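Side-chain contacts in amine oxidase (Emericella nidulans, PDB 3PGB), which probably oxidises primary amines, using a copper ion and a topaquinone cofactor carried by each subunit: residues N66-L71 against S115-Y120; A77-W82 against R130-R135; K372-L377 against L722-G727. All coordinates share one frame; numbering follows the deposited sequence.

Interaction 1: N66-L71 against S115-Y120; sequences NVWYGL and SEAIPY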
loop_
_atom_site.group_PDB
_atom_site.type_symbol
_atom_site.label_atom_id
_atom_site.label_comp_id
_atom_site.label_asym_id
_atom_site.label_seq_id
_atom_site.Cartn_x
_atom_site.Cartn_y
_atom_site.Cartn_z
ATOM N N ASN A 66 23.662 -16.027 19.166
ATOM C CA ASN A 66 22.272 -16.026 18.721
ATOM C C ASN A 66 21.543 -17.130 19.483
ATOM O O ASN A 66 21.588 -18.303 19.116
ATOM C CB ASN A 66 22.183 -16.219 17.204
ATOM C CG ASN A 66 20.757 -16.129 16.672
ATOM O OD1 ASN A 66 19.793 -16.430 17.372
ATOM N ND2 ASN A 66 20.627 -15.735 15.417
ATOM N N VAL A 67 20.868 -16.729 20.552
ATOM C CA VAL A 67 20.246 -17.662 21.476
ATOM C C VAL A 67 18.883 -18.190 20.991
ATOM O O VAL A 67 18.266 -19.008 21.683
ATOM C CB VAL A 67 20.080 -17.014 22.874
ATOM C CG1 VAL A 67 21.418 -16.523 23.396
ATOM C CG2 VAL A 67 19.069 -15.873 22.832
ATOM N N TRP A 68 18.426 -17.738 19.818
ATOM C CA TRP A 68 17.107 -18.096 19.288
ATOM C C TRP A 68 17.102 -18.932 17.998
ATOM O O TRP A 68 16.127 -19.637 17.734
ATOM C CB TRP A 68 16.293 -16.838 18.989
ATOM C CG TRP A 68 16.247 -15.814 20.071
ATOM C CD1 TRP A 68 15.382 -15.772 21.123
ATOM C CD2 TRP A 68 17.073 -14.653 20.180
ATOM N NE1 TRP A 68 15.632 -14.664 21.891
ATOM C CE2 TRP A 68 16.664 -13.959 21.331
ATOM C CE3 TRP A 68 18.126 -14.137 19.417
ATOM C CZ2 TRP A 68 17.267 -12.772 21.740
ATOM C CZ3 TRP A 68 18.726 -12.961 19.820
ATOM C CH2 TRP A 68 18.295 -12.289 20.972
ATOM N N TYR A 69 18.154 -18.841 17.188
ATOM C CA TYR A 69 18.087 -19.325 15.799
ATOM C C TYR A 69 17.623 -20.772 15.656
ATOM O O TYR A 69 16.698 -21.059 14.902
ATOM C CB TYR A 69 19.426 -19.142 15.069
ATOM C CG TYR A 69 19.388 -19.638 13.639
ATOM C CD1 TYR A 69 18.799 -18.879 12.636
ATOM C CD2 TYR A 69 19.919 -20.874 13.293
ATOM C CE1 TYR A 69 18.748 -19.324 11.330
ATOM C CE2 TYR A 69 19.871 -21.334 11.978
ATOM C CZ TYR A 69 19.285 -20.553 11.005
ATOM O OH TYR A 69 19.233 -20.992 9.704
ATOM N N GLY A 70 18.283 -21.679 16.364
ATOM C CA GLY A 70 17.972 -23.093 16.259
ATOM C C GLY A 70 19.101 -23.985 16.722
ATOM O O GLY A 70 20.157 -23.505 17.142
ATOM N N LEU A 71 18.869 -25.290 16.638
ATOM C CA LEU A 71 19.870 -26.280 17.029
ATOM C C LEU A 71 20.943 -26.396 15.956
ATOM O O LEU A 71 20.654 -26.283 14.771
ATOM C CB LEU A 71 19.214 -27.650 17.244
ATOM C CG LEU A 71 18.176 -27.746 18.365
ATOM C CD1 LEU A 71 17.401 -29.059 18.277
ATOM C CD2 LEU A 71 18.830 -27.595 19.727
ATOM N N SER A 115 13.108 -13.239 29.925
ATOM C CA SER A 115 13.737 -12.906 31.202
ATOM C C SER A 115 15.163 -13.474 31.319
ATOM O O SER A 115 15.974 -12.937 32.072
ATOM C CB SER A 115 12.858 -13.375 32.372
ATOM O OG SER A 115 12.549 -14.760 32.267
ATOM N N GLU A 116 15.453 -14.549 30.582
ATOM C CA GLU A 116 16.824 -15.083 30.445
ATOM C C GLU A 116 17.629 -14.330 29.388
ATOM O O GLU A 116 18.820 -14.073 29.571
ATOM C CB GLU A 116 16.812 -16.554 30.017
ATOM C CG GLU A 116 16.454 -17.567 31.079
ATOM C CD GLU A 116 16.507 -18.980 30.520
ATOM O OE1 GLU A 116 17.574 -19.625 30.648
ATOM O OE2 GLU A 116 15.500 -19.429 29.914
ATOM N N ALA A 117 16.981 -14.018 28.266
ATOM C CA ALA A 117 17.660 -13.418 27.118
ATOM C C ALA A 117 18.095 -11.972 27.373
ATOM O O ALA A 117 19.221 -11.602 27.056
ATOM C CB ALA A 117 16.772 -13.493 25.896
ATOM N N ILE A 118 17.212 -11.171 27.966
ATOM C CA ILE A 118 17.464 -9.735 28.139
ATOM C C ILE A 118 18.710 -9.432 28.989
ATOM O O ILE A 118 19.520 -8.587 28.602
ATOM C CB ILE A 118 16.221 -8.992 28.711
ATOM C CG1 ILE A 118 15.076 -8.989 27.690
ATOM C CG2 ILE A 118 16.578 -7.559 29.106
ATOM C CD1 ILE A 118 15.241 -7.985 26.564
ATOM N N PRO A 119 18.874 -10.115 30.140
ATOM C CA PRO A 119 20.103 -9.923 30.930
ATOM C C PRO A 119 21.388 -10.390 30.232
ATOM O O PRO A 119 22.459 -9.838 30.501
ATOM C CB PRO A 119 19.848 -10.756 32.195
ATOM C CG PRO A 119 18.357 -10.876 32.279
ATOM C CD PRO A 119 17.889 -10.943 30.863
ATOM N N TYR A 120 21.286 -11.396 29.360
ATOM C CA TYR A 120 22.430 -11.816 28.543
ATOM C C TYR A 120 22.788 -10.767 27.487
ATOM O O TYR A 120 23.961 -10.476 27.281
ATOM C CB TYR A 120 22.170 -13.164 27.862
ATOM C CG TYR A 120 23.232 -13.532 26.843
ATOM C CD1 TYR A 120 24.560 -13.687 27.222
ATOM C CD2 TYR A 120 22.912 -13.707 25.505
ATOM C CE1 TYR A 120 25.542 -14.015 26.297
ATOM C CE2 TYR A 120 23.891 -14.036 24.569
ATOM C CZ TYR A 120 25.204 -14.187 24.974
ATOM O OH TYR A 120 26.180 -14.514 24.059
#
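V67 and W68, on the loop before helix 73-84, meet Y120 and A117 of helix 114-122 through apolar contacts alone. V67 CG1 lies 3.7 Å from Y120 CE2 and 3.8 Å from Y120 CD2, so one methyl rests on two neighbouring ring carbons. The valine and tyrosine side chains run past each other in opposite directions. With CG1 of V67 anti to its carbonyl carbon (chi1 -56°), that methyl goes to the tyrosine, while CG2 sits 3.4 Å above the plane of the W68 indole, over its centre. One residue thus serves two rings. The indole makes a looser contact of its own, CZ2 of W68 standing 4.2 Å from CB of A117.

Polar bonds shape the loop from within. OD1 of N66 accepts from W68 N at 3.1 Å, in the carbonyl plane, closing an Asx turn, and from Y69 N at 2.9 Å, which lies 50° out of that plane. The polar ends of the two rings are engaged beyond the contact: NE1 of W68 with Y378 OH, OH of Y120 with E65 N.

A117 also touches Y378, which places helix 114-122 against strand 374-389, while W68 stacks on F367 and meets Y355 edge-to-face, seating the loop against strands 363-371 and 352-359.

Interaction 2: A77-W82 against R130-R135; sequences ADVAKW and RHAHVR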
loop_
_atom_site.group_PDB
_atom_site.type_symbol
_atom_site.label_atom_id
_atom_site.label_comp_id
_atom_site.label_asym_id
_atom_site.label_seq_id
_atom_site.Cartn_x
_atom_site.Cartn_y
_atom_site.Cartn_z
ATOM N N ALA A 77 21.540 -34.090 16.212
ATOM C CA ALA A 77 21.984 -35.482 16.134
ATOM C C ALA A 77 22.083 -36.119 17.522
ATOM O O ALA A 77 21.595 -37.231 17.737
ATOM C CB ALA A 77 23.330 -35.565 15.428
ATOM N N ASP A 78 22.720 -35.413 18.455
ATOM C CA ASP A 78 22.872 -35.913 19.817
ATOM C C ASP A 78 21.512 -36.157 20.492
ATOM O O ASP A 78 21.310 -37.198 21.126
ATOM C CB ASP A 78 23.723 -34.951 20.658
ATOM C CG ASP A 78 25.221 -35.072 20.373
ATOM O OD1 ASP A 78 25.623 -35.916 19.541
ATOM O OD2 ASP A 78 26.001 -34.321 20.998
ATOM N N VAL A 79 20.585 -35.215 20.326
ATOM C CA VAL A 79 19.252 -35.329 20.913
ATOM C C VAL A 79 18.466 -36.501 20.324
ATOM O O VAL A 79 17.808 -37.222 21.053
ATOM C CB VAL A 79 18.449 -34.029 20.743
ATOM C CG1 VAL A 79 17.011 -34.221 21.201
ATOM C CG2 VAL A 79 19.113 -32.904 21.512
ATOM N N ALA A 80 18.546 -36.696 19.012
ATOM C CA ALA A 80 17.873 -37.827 18.376
ATOM C C ALA A 80 18.369 -39.141 18.979
ATOM O O ALA A 80 17.579 -39.955 19.454
ATOM C CB ALA A 80 18.098 -37.812 16.873
ATOM N N LYS A 81 19.684 -39.320 18.974
ATOM C CA LYS A 81 20.318 -40.512 19.533
ATOM C C LYS A 81 19.891 -40.744 20.991
ATOM O O LYS A 81 19.569 -41.868 21.379
ATOM C CB LYS A 81 21.849 -40.385 19.424
ATOM C CG LYS A 81 22.641 -41.608 19.891
ATOM C CD LYS A 81 22.837 -41.611 21.411
ATOM N N TRP A 82 19.883 -39.671 21.778
ATOM C CA TRP A 82 19.485 -39.721 23.189
ATOM C C TRP A 82 18.048 -40.193 23.360
ATOM O O TRP A 82 17.766 -41.048 24.204
ATOM C CB TRP A 82 19.624 -38.335 23.806
ATOM C CG TRP A 82 19.462 -38.281 25.287
ATOM C CD1 TRP A 82 20.431 -38.483 26.221
ATOM C CD2 TRP A 82 18.268 -37.958 26.008
ATOM N NE1 TRP A 82 19.914 -38.327 27.485
ATOM C CE2 TRP A 82 18.587 -38.003 27.382
ATOM C CE3 TRP A 82 16.956 -37.651 25.627
ATOM C CZ2 TRP A 82 17.642 -37.748 28.380
ATOM C CZ3 TRP A 82 16.016 -37.399 26.616
ATOM C CH2 TRP A 82 16.366 -37.449 27.980
ATOM N N ARG A 130 21.085 -23.963 26.810
ATOM C CA ARG A 130 20.253 -24.412 25.707
ATOM C C ARG A 130 19.461 -25.633 26.122
ATOM O O ARG A 130 19.979 -26.492 26.833
ATOM C CB ARG A 130 21.092 -24.764 24.480
ATOM C CG ARG A 130 22.121 -23.714 24.091
ATOM C CD ARG A 130 22.520 -23.854 22.628
ATOM N NE ARG A 130 21.845 -22.845 21.823
ATOM C CZ ARG A 130 21.584 -22.940 20.524
ATOM N NH1 ARG A 130 21.932 -24.019 19.823
ATOM N NH2 ARG A 130 20.954 -21.934 19.927
ATOM N N HIS A 131 18.205 -25.691 25.673
ATOM C CA HIS A 131 17.365 -26.883 25.805
ATOM C C HIS A 131 16.677 -27.141 24.481
ATOM O O HIS A 131 16.390 -26.204 23.731
ATOM C CB HIS A 131 16.299 -26.697 26.885
ATOM C CG HIS A 131 16.849 -26.280 28.209
ATOM N ND1 HIS A 131 17.147 -27.180 29.208
ATOM C CD2 HIS A 131 17.156 -25.055 28.700
ATOM C CE1 HIS A 131 17.618 -26.528 30.256
ATOM N NE2 HIS A 131 17.633 -25.238 29.974
ATOM N N ALA A 132 16.407 -28.411 24.198
ATOM C CA ALA A 132 15.657 -28.783 23.008
ATOM C C ALA A 132 14.167 -28.871 23.340
ATOM O O ALA A 132 13.786 -29.260 24.443
ATOM C CB ALA A 132 16.160 -30.109 22.448
ATOM N N HIS A 133 13.340 -28.462 22.385
ATOM C CA HIS A 133 11.911 -28.728 22.409
ATOM C C HIS A 133 11.681 -29.920 21.482
ATOM O O HIS A 133 12.097 -29.901 20.322
ATOM C CB HIS A 133 11.128 -27.494 21.949
ATOM C CG HIS A 133 9.671 -27.750 21.707
ATOM N ND1 HIS A 133 8.985 -27.190 20.650
ATOM C CD2 HIS A 133 8.774 -28.515 22.375
ATOM C CE1 HIS A 133 7.728 -27.596 20.680
ATOM N NE2 HIS A 133 7.573 -28.399 21.718
ATOM N N VAL A 134 11.060 -30.971 22.007
ATOM C CA VAL A 134 10.790 -32.167 21.219
ATOM C C VAL A 134 9.296 -32.457 21.209
ATOM O O VAL A 134 8.606 -32.230 22.204
ATOM C CB VAL A 134 11.575 -33.383 21.751
ATOM C CG1 VAL A 134 11.176 -34.657 21.006
ATOM C CG2 VAL A 134 13.068 -33.145 21.621
ATOM N N ARG A 135 8.804 -32.923 20.063
ATOM C CA ARG A 135 7.425 -33.371 19.910
ATOM C C ARG A 135 7.388 -34.825 19.502
ATOM O O ARG A 135 8.062 -35.228 18.551
ATOM C CB ARG A 135 6.696 -32.572 18.839
ATOM C CG ARG A 135 6.322 -31.182 19.267
ATOM C CD ARG A 135 5.054 -30.702 18.584
ATOM N NE ARG A 135 5.216 -29.330 18.120
ATOM C CZ ARG A 135 5.416 -28.962 16.857
ATOM N NH1 ARG A 135 5.456 -29.851 15.865
ATOM N NH2 ARG A 135 5.568 -27.673 16.582
#
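No ring lies between V79 and the two residues it touches, A132 and V134; the flat groups flank the contact. The W82 indole, one helical turn on from V79, packs against V151 of the neighbouring strand 145-152. The H133 imidazole projects from the strand side opposite to A132 and V134, and both its nitrogens are bonded, ND1 to E108 OE2 and NE2 to D148 OD2. Two carboxylates on one imidazole would probably stabilise its protonated form.

The contact itself is purely aliphatic, made by the two branches of one valine. V79 CG1 reaches V134 CG2 at 4.1 Å, and V79 CG2 reaches A132 CB at 4.2 Å. With CG1 anti to the backbone N (chi1 173°), the methyls diverge along the strand direction. Each heads for one of two next-but-one residues, A132 CB and V134 CB being 5.7 Å apart. V79 and V134 pass each other in opposite directions, and the backbones stay well separated, CA of V79 lying 7.8 Å from CA of A132. These distances describe loose van der Waals contact among buried groups. V79 also touches I107 of strand 102-110, and V134 touches I149 and V151, so the apolar layer spans three strands.

A helix laid on one face of an antiparallel sheet is the result: helix 73-84 covers strands 102-110, 131-138 and 145-152, consistent with the small N-terminal alpha/beta domain (D2) of copper amine oxidases.

Interaction 3: K372-L377 against L722-G727; sequences KGQRVL and LNYLPG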
loop_
_atom_site.group_PDB
_atom_site.type_symbol
_atom_site.label_atom_id
_atom_site.label_comp_id
_atom_site.label_asym_id
_atom_site.label_seq_id
_atom_site.Cartn_x
_atom_site.Cartn_y
_atom_site.Cartn_z
ATOM N N LYS A 372 19.610 2.816 15.834
ATOM C CA LYS A 372 20.585 3.744 16.423
ATOM C C LYS A 372 21.083 3.249 17.784
ATOM O O LYS A 372 21.129 3.998 18.769
ATOM C CB LYS A 372 20.007 5.160 16.523
ATOM C CG LYS A 372 19.632 5.760 15.173
ATOM C CD LYS A 372 19.113 7.190 15.303
ATOM C CE LYS A 372 19.155 7.915 13.957
ATOM N NZ LYS A 372 20.546 8.324 13.548
ATOM N N GLY A 373 21.434 1.965 17.826
ATOM C CA GLY A 373 21.989 1.344 19.029
ATOM C C GLY A 373 20.996 1.039 20.138
ATOM O O GLY A 373 21.389 0.544 21.194
ATOM N N GLN A 374 19.716 1.305 19.898
ATOM C CA GLN A 374 18.672 1.148 20.911
ATOM C C GLN A 374 17.597 0.168 20.415
ATOM O O GLN A 374 17.161 0.241 19.268
ATOM C CB GLN A 374 18.068 2.521 21.225
ATOM C CG GLN A 374 16.883 2.519 22.178
ATOM C CD GLN A 374 17.234 1.935 23.536
ATOM O OE1 GLN A 374 18.194 2.370 24.180
ATOM N NE2 GLN A 374 16.458 0.939 23.975
ATOM N N ARG A 375 17.181 -0.752 21.280
ATOM C CA ARG A 375 16.181 -1.752 20.917
ATOM C C ARG A 375 14.806 -1.100 20.736
ATOM O O ARG A 375 14.411 -0.250 21.533
ATOM C CB ARG A 375 16.095 -2.851 21.985
ATOM C CG ARG A 375 15.093 -3.953 21.636
ATOM C CD ARG A 375 15.084 -5.096 22.642
ATOM N NE ARG A 375 16.424 -5.656 22.839
ATOM C CZ ARG A 375 17.113 -5.647 23.982
ATOM N NH1 ARG A 375 16.611 -5.130 25.097
ATOM N NH2 ARG A 375 18.327 -6.179 24.009
ATOM N N VAL A 376 14.096 -1.496 19.679
ATOM C CA VAL A 376 12.698 -1.098 19.487
ATOM C C VAL A 376 11.760 -2.308 19.530
ATOM O O VAL A 376 10.616 -2.178 19.945
ATOM C CB VAL A 376 12.487 -0.291 18.183
ATOM C CG1 VAL A 376 13.730 0.532 17.857
ATOM C CG2 VAL A 376 12.111 -1.194 17.032
ATOM N N LEU A 377 12.250 -3.473 19.108
ATOM C CA LEU A 377 11.483 -4.719 19.156
ATOM C C LEU A 377 12.362 -5.877 19.622
ATOM O O LEU A 377 13.392 -6.170 19.011
ATOM C CB LEU A 377 10.917 -5.043 17.771
ATOM C CG LEU A 377 9.811 -4.137 17.205
ATOM C CD1 LEU A 377 10.011 -3.881 15.720
ATOM C CD2 LEU A 377 8.434 -4.732 17.464
ATOM N N LEU A 722 7.536 7.969 16.034
ATOM C CA LEU A 722 6.518 8.966 16.333
ATOM C C LEU A 722 6.989 9.754 17.552
ATOM O O LEU A 722 7.057 9.210 18.652
ATOM C CB LEU A 722 5.176 8.283 16.596
ATOM C CG LEU A 722 3.913 9.149 16.560
ATOM C CD1 LEU A 722 3.950 10.202 17.648
ATOM C CD2 LEU A 722 3.727 9.794 15.198
ATOM N N ASN A 723 7.334 11.025 17.333
ATOM C CA ASN A 723 7.959 11.879 18.345
ATOM C C ASN A 723 9.143 11.222 19.055
ATOM O O ASN A 723 9.381 11.467 20.232
ATOM C CB ASN A 723 6.917 12.336 19.365
ATOM C CG ASN A 723 5.887 13.251 18.766
ATOM O OD1 ASN A 723 6.214 14.158 18.003
ATOM N ND2 ASN A 723 4.626 13.024 19.112
ATOM N N TYR A 724 9.891 10.415 18.308
ATOM C CA TYR A 724 10.943 9.561 18.850
ATOM C C TYR A 724 12.301 10.227 18.744
ATOM O O TYR A 724 13.126 10.141 19.659
ATOM C CB TYR A 724 10.959 8.257 18.067
ATOM C CG TYR A 724 11.873 7.196 18.616
ATOM C CD1 TYR A 724 11.624 6.608 19.849
ATOM C CD2 TYR A 724 12.962 6.743 17.880
ATOM C CE1 TYR A 724 12.454 5.614 20.351
ATOM C CE2 TYR A 724 13.793 5.755 18.368
ATOM C CZ TYR A 724 13.532 5.193 19.607
ATOM O OH TYR A 724 14.355 4.219 20.107
ATOM N N LEU A 725 12.530 10.872 17.604
ATOM C CA LEU A 725 13.786 11.563 17.326
ATOM C C LEU A 725 13.536 13.065 17.249
ATOM O O LEU A 725 12.394 13.495 17.072
ATOM C CB LEU A 725 14.360 11.061 15.999
ATOM C CG LEU A 725 15.178 9.762 15.988
ATOM C CD1 LEU A 725 15.080 8.987 17.283
ATOM C CD2 LEU A 725 14.779 8.880 14.796
ATOM N N PRO A 726 14.605 13.875 17.373
ATOM C CA PRO A 726 14.473 15.319 17.192
ATOM C C PRO A 726 13.944 15.688 15.809
ATOM O O PRO A 726 13.250 16.693 15.674
ATOM C CB PRO A 726 15.910 15.828 17.348
ATOM C CG PRO A 726 16.605 14.786 18.111
ATOM C CD PRO A 726 15.994 13.496 17.682
ATOM N N GLY A 727 14.281 14.881 14.797
ATOM C CA GLY A 727 13.852 15.130 13.423
ATOM C C GLY A 727 13.806 13.869 12.576
ATOM O O GLY A 727 13.893 12.759 13.095
HETATM O O HOH W 1 13.322 2.038 21.505
#
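One water joins Y724 OH to the backbone O of R375. It lies 2.8 Å from Y724 OH, and it donates to R375 O over a distance of 2.5 Å, a short value to be read with caution. R375 O and Y724 OH are themselves 4.7 Å apart, too far for a direct bond, and the water spans that distance. The same carbonyl also receives a weak bond from NE2 of Q374, 3.4 Å long but nearly straight at 161°.

Around this water the direct contacts are few. CG of Q374 comes within 3.7 Å of Y724 OH, whereas V376 CG1 is more distant, 4.4 Å from that oxygen. The first torsion of Q374, with CG anti to the backbone N, puts CG near the phenol oxygen; the bend at chi2 then brings the amide back toward R375 O. Amide and ring planes stand 72° apart, so the two are not stacked in parallel.

The tyrosine ring has further partners: R614 makes a cation-pi contact, and Y616 meets it with planes at about 60°. L725 O and N723 N bond to T702 and H701 of the second subunit, so the loop carrying Y724 also reaches the dimer interface. V376 pairs through its backbone with D543, a calcium ligand.

Chemically, then, one water couples a buried phenol to the strand carbonyl, and the remaining contact is carbon-to-oxygen packing.

The three contacts run along the chain with interactions 1 and 2 interleaved, their segments alternating, and interaction 3 following in series. Interactions 1 and 2 have centres 17 Å apart and touch: R130 NH1 lies 3.3 Å from G70 O, a probable hydrogen bond. Strand 131-138 is the next regular element after helix 114-122. Interaction 3 has its centre 23 Å from that of interaction 1, and I118 CD1 packs 3.5 Å from R375 NH1; interactions 2 and 3 have centres 39 Å apart, nearest atoms about 16 Å. Interaction 1 is therefore the middle link, placing the N-terminal helix-and-sheet region against the enzyme domain, where loop 722-727 of interaction 3 also bonds to the second subunit.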